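Local coordinates for protein inositol 2-dehydrogenase (Sinorhizobium meliloti, PDB 4HKT) that oxidises myo-inositol to 2-keto-myo-inositol with NAD+ as the electron acceptor, the first step of myo-inositol breakdown, at residues Ile55-Ile69 with Leu79-Glu93. Sequence-based numbering, arbitrary orientation.
Sequences IDAIEAAADIDAVVI and LIERFARAGKAIFCE. With EDO (1,2-ethanediol), chain T; EDO (1,2-ethanediol), chain U.
V67 lies over one face of the F83 ring, offset toward its rim, with CG1 3.4 Å from CE1; I55 and I58 each bring CG2 to the same ring, closing the tight interior between helix 55-60, helix 79-85 and strand 66-69. Two residues along the strand, on the same face of the sheet, I69 CD1 reaches I90 CG2 at 3.6 Å and also meets L79 and I80. K88, buried, is bent at chi2 (70°), which carries its chain past I64. Its end ties down the chain where helix 55-60 ends: K88 NZ hydrogen-bonds E59 O (2.8 Å) from above the carbonyl plane and A61 O (2.7 Å) tilted from it. The outer side is polar and watery. There R82 grips E59 side-on, NH2 to OE1 at 2.7 Å and NE to OE2 at 3.2 Å; both bonds are straight and in the guanidinium plane, yet reach the oxygens from above a carboxylate turned 55° against it. NH2 also makes a weaker, bent bond to D56 OD1 (2.9 Å), and a water links D56 OD1 to R82 NH1. A methionine in place of R82 would probably leave both carboxylates without their shared cation and E59 freer to turn. Strands 66-69 and 89-93 pair in parallel, joined by helix 76-85 as a beta-alpha-beta unit of the Rossmann domain; strand 4-9 flanks strand 66-69, while helix 281-297 covers A89 and F91 and helix 100-112 packs on I80.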
loop_
_atom_site.group_PDB
_atom_site.type_symbol
_atom_site.label_atom_id
_atom_site.label_comp_id
_atom_site.label_asym_id
_atom_site.label_seq_id
_atom_site.Cartn_x
_atom_site.Cartn_y
_atom_site.Cartn_z
ATOM N N ILE B 55 -35.544 -8.139 33.548
ATOM C CA ILE B 55 -34.980 -6.798 33.751
ATOM C C ILE B 55 -35.271 -6.318 35.172
ATOM O O ILE B 55 -34.369 -5.832 35.868
ATOM C CB ILE B 55 -35.501 -5.804 32.693
ATOM C CG1 ILE B 55 -34.937 -6.215 31.317
ATOM C CG2 ILE B 55 -35.119 -4.369 33.073
ATOM C CD1 ILE B 55 -35.572 -5.546 30.119
ATOM N N ASP B 56 -36.511 -6.488 35.626
ATOM C CA ASP B 56 -36.871 -6.183 37.021
ATOM C C ASP B 56 -35.904 -6.853 38.021
ATOM O O ASP B 56 -35.526 -6.271 39.033
ATOM C CB ASP B 56 -38.319 -6.635 37.339
ATOM C CG ASP B 56 -39.399 -5.690 36.762
ATOM O OD1 ASP B 56 -39.067 -4.605 36.220
ATOM O OD2 ASP B 56 -40.601 -6.036 36.855
ATOM N N ALA B 57 -35.522 -8.081 37.735
ATOM C CA ALA B 57 -34.674 -8.841 38.645
ATOM C C ALA B 57 -33.267 -8.249 38.631
ATOM O O ALA B 57 -32.664 -8.003 39.672
ATOM C CB ALA B 57 -34.643 -10.310 38.242
ATOM N N ILE B 58 -32.758 -7.996 37.436
ATOM C CA ILE B 58 -31.446 -7.356 37.305
ATOM C C ILE B 58 -31.447 -5.990 37.987
ATOM O O ILE B 58 -30.525 -5.679 38.732
ATOM C CB ILE B 58 -30.982 -7.317 35.831
ATOM C CG1 ILE B 58 -30.698 -8.740 35.345
ATOM C CG2 ILE B 58 -29.730 -6.461 35.670
ATOM C CD1 ILE B 58 -30.742 -8.921 33.833
ATOM N N GLU B 59 -32.499 -5.195 37.787
ATOM C CA GLU B 59 -32.659 -3.925 38.527
ATOM C C GLU B 59 -32.548 -4.079 40.059
ATOM O O GLU B 59 -31.830 -3.309 40.727
ATOM C CB GLU B 59 -33.998 -3.294 38.163
ATOM C CG GLU B 59 -34.258 -1.866 38.653
ATOM C CD GLU B 59 -35.636 -1.375 38.236
ATOM O OE1 GLU B 59 -36.516 -2.231 37.981
ATOM O OE2 GLU B 59 -35.866 -0.152 38.162
ATOM N N ALA B 60 -33.266 -5.052 40.622
ATOM C CA ALA B 60 -33.295 -5.227 42.094
ATOM C C ALA B 60 -32.073 -5.962 42.642
ATOM O O ALA B 60 -31.789 -5.856 43.830
ATOM C CB ALA B 60 -34.567 -5.960 42.520
ATOM N N ALA B 61 -31.334 -6.665 41.781
ATOM C CA ALA B 61 -30.226 -7.535 42.225
ATOM C C ALA B 61 -29.072 -6.853 42.926
ATOM O O ALA B 61 -28.442 -5.942 42.393
ATOM C CB ALA B 61 -29.693 -8.355 41.062
ATOM N N ALA B 62 -28.759 -7.346 44.118
ATOM C CA ALA B 62 -27.566 -6.946 44.856
ATOM C C ALA B 62 -26.276 -7.447 44.197
ATOM O O ALA B 62 -25.218 -6.845 44.353
ATOM C CB ALA B 62 -27.649 -7.466 46.291
ATOM N N ASP B 63 -26.365 -8.544 43.457
ATOM C CA ASP B 63 -25.194 -9.114 42.801
ATOM C C ASP B 63 -24.969 -8.607 41.352
ATOM O O ASP B 63 -24.401 -9.323 40.517
ATOM C CB ASP B 63 -25.289 -10.632 42.826
ATOM C CG ASP B 63 -26.328 -11.161 41.896
ATOM O OD1 ASP B 63 -27.334 -10.449 41.629
ATOM O OD2 ASP B 63 -26.143 -12.307 41.428
ATOM N N ILE B 64 -25.427 -7.386 41.059
ATOM C CA ILE B 64 -25.136 -6.724 39.793
ATOM C C ILE B 64 -24.546 -5.338 40.106
ATOM O O ILE B 64 -25.141 -4.564 40.850
ATOM C CB ILE B 64 -26.398 -6.595 38.926
ATOM C CG1 ILE B 64 -26.974 -7.964 38.568
ATOM C CG2 ILE B 64 -26.098 -5.811 37.660
ATOM C CD1 ILE B 64 -26.116 -8.829 37.663
ATOM N N ASP B 65 -23.365 -5.059 39.559
ATOM C CA ASP B 65 -22.689 -3.767 39.712
ATOM C C ASP B 65 -22.973 -2.810 38.526
ATOM O O ASP B 65 -22.948 -1.600 38.671
ATOM C CB ASP B 65 -21.174 -3.986 39.799
ATOM C CG ASP B 65 -20.768 -4.969 40.933
ATOM O OD1 ASP B 65 -21.169 -4.736 42.092
ATOM O OD2 ASP B 65 -20.029 -5.944 40.658
ATOM N N ALA B 66 -23.212 -3.378 37.358
ATOM C CA ALA B 66 -23.188 -2.629 36.137
ATOM C C ALA B 66 -24.090 -3.327 35.149
ATOM O O ALA B 66 -24.185 -4.566 35.176
ATOM C CB ALA B 66 -21.768 -2.571 35.603
ATOM N N VAL B 67 -24.731 -2.535 34.279
ATOM C CA VAL B 67 -25.536 -3.064 33.182
ATOM C C VAL B 67 -25.053 -2.588 31.828
ATOM O O VAL B 67 -24.525 -1.487 31.699
ATOM C CB VAL B 67 -27.050 -2.719 33.287
ATOM C CG1 VAL B 67 -27.660 -3.477 34.439
ATOM C CG2 VAL B 67 -27.293 -1.231 33.448
ATOM N N VAL B 68 -25.248 -3.453 30.839
ATOM C CA VAL B 68 -25.010 -3.149 29.445
ATOM C C VAL B 68 -26.378 -3.196 28.785
ATOM O O VAL B 68 -27.040 -4.239 28.784
ATOM C CB VAL B 68 -24.060 -4.179 28.818
ATOM C CG1 VAL B 68 -23.998 -4.005 27.318
ATOM C CG2 VAL B 68 -22.664 -4.046 29.432
ATOM N N ILE B 69 -26.807 -2.063 28.240
ATOM C CA ILE B 69 -28.135 -1.961 27.633
ATOM C C ILE B 69 -27.993 -2.031 26.105
ATOM O O ILE B 69 -27.451 -1.099 25.452
ATOM C CB ILE B 69 -28.868 -0.675 28.047
ATOM C CG1 ILE B 69 -28.955 -0.552 29.565
ATOM C CG2 ILE B 69 -30.236 -0.616 27.379
ATOM C CD1 ILE B 69 -29.366 0.826 30.065
ATOM N N LEU B 79 -34.550 2.897 30.651
ATOM C CA LEU B 79 -33.678 1.931 31.301
ATOM C C LEU B 79 -32.485 2.600 31.960
ATOM O O LEU B 79 -32.115 2.235 33.091
ATOM C CB LEU B 79 -33.243 0.852 30.337
ATOM C CG LEU B 79 -34.319 -0.186 30.058
ATOM C CD1 LEU B 79 -33.854 -1.082 28.934
ATOM C CD2 LEU B 79 -34.667 -1.016 31.300
ATOM N N ILE B 80 -31.919 3.623 31.313
ATOM C CA ILE B 80 -30.844 4.402 31.930
ATOM C C ILE B 80 -31.348 5.026 33.232
ATOM O O ILE B 80 -30.695 4.924 34.270
ATOM C CB ILE B 80 -30.289 5.509 30.988
ATOM C CG1 ILE B 80 -29.596 4.890 29.782
ATOM C CG2 ILE B 80 -29.334 6.401 31.755
ATOM C CD1 ILE B 80 -29.420 5.849 28.603
ATOM N N GLU B 81 -32.504 5.672 33.210
ATOM C CA GLU B 81 -33.024 6.307 34.432
ATOM C C GLU B 81 -33.268 5.285 35.568
ATOM O O GLU B 81 -32.929 5.540 36.731
ATOM C CB GLU B 81 -34.320 7.074 34.132
ATOM C CG GLU B 81 -34.107 8.321 33.313
ATOM C CD GLU B 81 -35.394 9.019 32.897
ATOM O OE1 GLU B 81 -36.462 8.362 32.879
ATOM O OE2 GLU B 81 -35.322 10.220 32.533
ATOM N N ARG B 82 -33.841 4.141 35.228
ATOM C CA ARG B 82 -34.107 3.090 36.201
ATOM C C ARG B 82 -32.798 2.545 36.833
ATOM O O ARG B 82 -32.692 2.386 38.068
ATOM C CB ARG B 82 -34.847 1.940 35.547
ATOM C CG ARG B 82 -36.336 2.147 35.308
ATOM C CD ARG B 82 -36.879 1.050 34.407
ATOM N NE ARG B 82 -36.936 -0.201 35.132
ATOM C CZ ARG B 82 -37.400 -1.356 34.666
ATOM N NH1 ARG B 82 -37.853 -1.472 33.432
ATOM N NH2 ARG B 82 -37.391 -2.422 35.469
ATOM N N PHE B 83 -31.793 2.281 36.006
ATOM C CA PHE B 83 -30.584 1.692 36.553
ATOM C C PHE B 83 -29.745 2.720 37.286
ATOM O O PHE B 83 -29.050 2.376 38.272
ATOM C CB PHE B 83 -29.843 0.852 35.499
ATOM C CG PHE B 83 -30.476 -0.476 35.272
ATOM C CD1 PHE B 83 -30.063 -1.582 36.004
ATOM C CD2 PHE B 83 -31.533 -0.629 34.401
ATOM C CE1 PHE B 83 -30.673 -2.817 35.832
ATOM C CE2 PHE B 83 -32.124 -1.860 34.204
ATOM C CZ PHE B 83 -31.696 -2.960 34.932
ATOM N N ALA B 84 -29.846 3.983 36.868
ATOM C CA ALA B 84 -29.239 5.083 37.568
ATOM C C ALA B 84 -29.806 5.164 38.988
ATOM O O ALA B 84 -29.050 5.227 39.989
ATOM C CB ALA B 84 -29.494 6.408 36.868
ATOM N N ARG B 85 -31.135 5.201 39.072
ATOM C CA ARG B 85 -31.787 5.218 40.383
ATOM C C ARG B 85 -31.513 3.978 41.218
ATOM O O ARG B 85 -31.461 4.068 42.445
ATOM C CB ARG B 85 -33.283 5.414 40.225
ATOM C CG ARG B 85 -33.608 6.839 39.897
ATOM C CD ARG B 85 -35.070 6.979 39.534
ATOM N NE ARG B 85 -35.416 8.367 39.428
ATOM C CZ ARG B 85 -35.954 8.934 38.364
ATOM N NH1 ARG B 85 -36.270 8.226 37.295
ATOM N NH2 ARG B 85 -36.173 10.229 38.394
ATOM N N ALA B 86 -31.314 2.840 40.582
ATOM C CA ALA B 86 -30.974 1.627 41.310
ATOM C C ALA B 86 -29.499 1.508 41.721
ATOM O O ALA B 86 -29.123 0.528 42.371
ATOM C CB ALA B 86 -31.366 0.409 40.510
ATOM N N GLY B 87 -28.672 2.470 41.318
ATOM C CA GLY B 87 -27.257 2.487 41.680
ATOM C C GLY B 87 -26.351 1.613 40.831
ATOM O O GLY B 87 -25.240 1.343 41.234
ATOM N N LYS B 88 -26.798 1.152 39.669
ATOM C CA LYS B 88 -25.921 0.386 38.786
ATOM C C LYS B 88 -25.124 1.370 37.934
ATOM O O LYS B 88 -25.617 2.465 37.649
ATOM C CB LYS B 88 -26.711 -0.547 37.869
ATOM C CG LYS B 88 -27.010 -1.937 38.426
ATOM C CD LYS B 88 -28.007 -1.942 39.563
ATOM C CE LYS B 88 -28.369 -3.380 39.914
ATOM N NZ LYS B 88 -29.043 -3.528 41.229
ATOM N N ALA B 89 -23.888 1.005 37.566
ATOM C CA ALA B 89 -23.178 1.719 36.492
ATOM C C ALA B 89 -23.819 1.258 35.184
ATOM O O ALA B 89 -24.254 0.120 35.064
ATOM C CB ALA B 89 -21.680 1.398 36.510
ATOM N N ILE B 90 -23.844 2.141 34.187
ATOM C CA ILE B 90 -24.611 1.903 32.962
ATOM C C ILE B 90 -23.769 2.149 31.709
ATOM O O ILE B 90 -23.167 3.209 31.514
ATOM C CB ILE B 90 -25.815 2.862 32.898
ATOM C CG1 ILE B 90 -26.676 2.762 34.145
ATOM C CG2 ILE B 90 -26.670 2.596 31.682
ATOM C CD1 ILE B 90 -27.140 4.120 34.619
ATOM N N PHE B 91 -23.732 1.148 30.880
ATOM C CA PHE B 91 -23.217 1.299 29.550
ATOM C C PHE B 91 -24.429 1.155 28.630
ATOM O O PHE B 91 -25.098 0.117 28.654
ATOM C CB PHE B 91 -22.187 0.225 29.219
ATOM C CG PHE B 91 -21.741 0.272 27.806
ATOM C CD1 PHE B 91 -20.623 1.017 27.442
ATOM C CD2 PHE B 91 -22.470 -0.353 26.830
ATOM C CE1 PHE B 91 -20.248 1.114 26.117
ATOM C CE2 PHE B 91 -22.113 -0.259 25.505
ATOM C CZ PHE B 91 -20.997 0.483 25.145
ATOM N N CYS B 92 -24.690 2.156 27.798
ATOM C CA CYS B 92 -25.825 2.080 26.905
ATOM C C CYS B 92 -25.453 2.228 25.430
ATOM O O CYS B 92 -24.827 3.197 25.063
ATOM C CB CYS B 92 -26.860 3.138 27.282
ATOM S SG CYS B 92 -28.450 2.848 26.480
ATOM N N GLU B 93 -25.830 1.259 24.605
ATOM C CA GLU B 93 -25.689 1.403 23.156
ATOM C C GLU B 93 -26.407 2.676 22.642
ATOM O O GLU B 93 -27.418 3.108 23.198
ATOM C CB GLU B 93 -26.220 0.185 22.431
ATOM C CG GLU B 93 -25.193 -0.926 22.257
ATOM C CD GLU B 93 -24.025 -0.520 21.351
ATOM O OE1 GLU B 93 -24.239 0.266 20.401
ATOM O OE2 GLU B 93 -22.888 -0.947 21.634
HETATM C C1 EDO T . -36.499 4.842 38.058
HETATM O O1 EDO T . -36.876 5.441 36.830
HETATM C C2 EDO T . -37.160 3.503 38.230
HETATM O O2 EDO T . -37.518 3.394 39.571
HETATM C C1 EDO U . -38.697 4.574 34.055
HETATM O O1 EDO U . -38.969 4.106 35.385
HETATM C C2 EDO U . -37.645 5.669 34.060
HETATM O O2 EDO U . -38.081 6.896 34.670
HETATM O O HOH W 1 -39.159 -4.155 33.222
HETATM O O HOH W 2 -34.894 1.866 39.454
#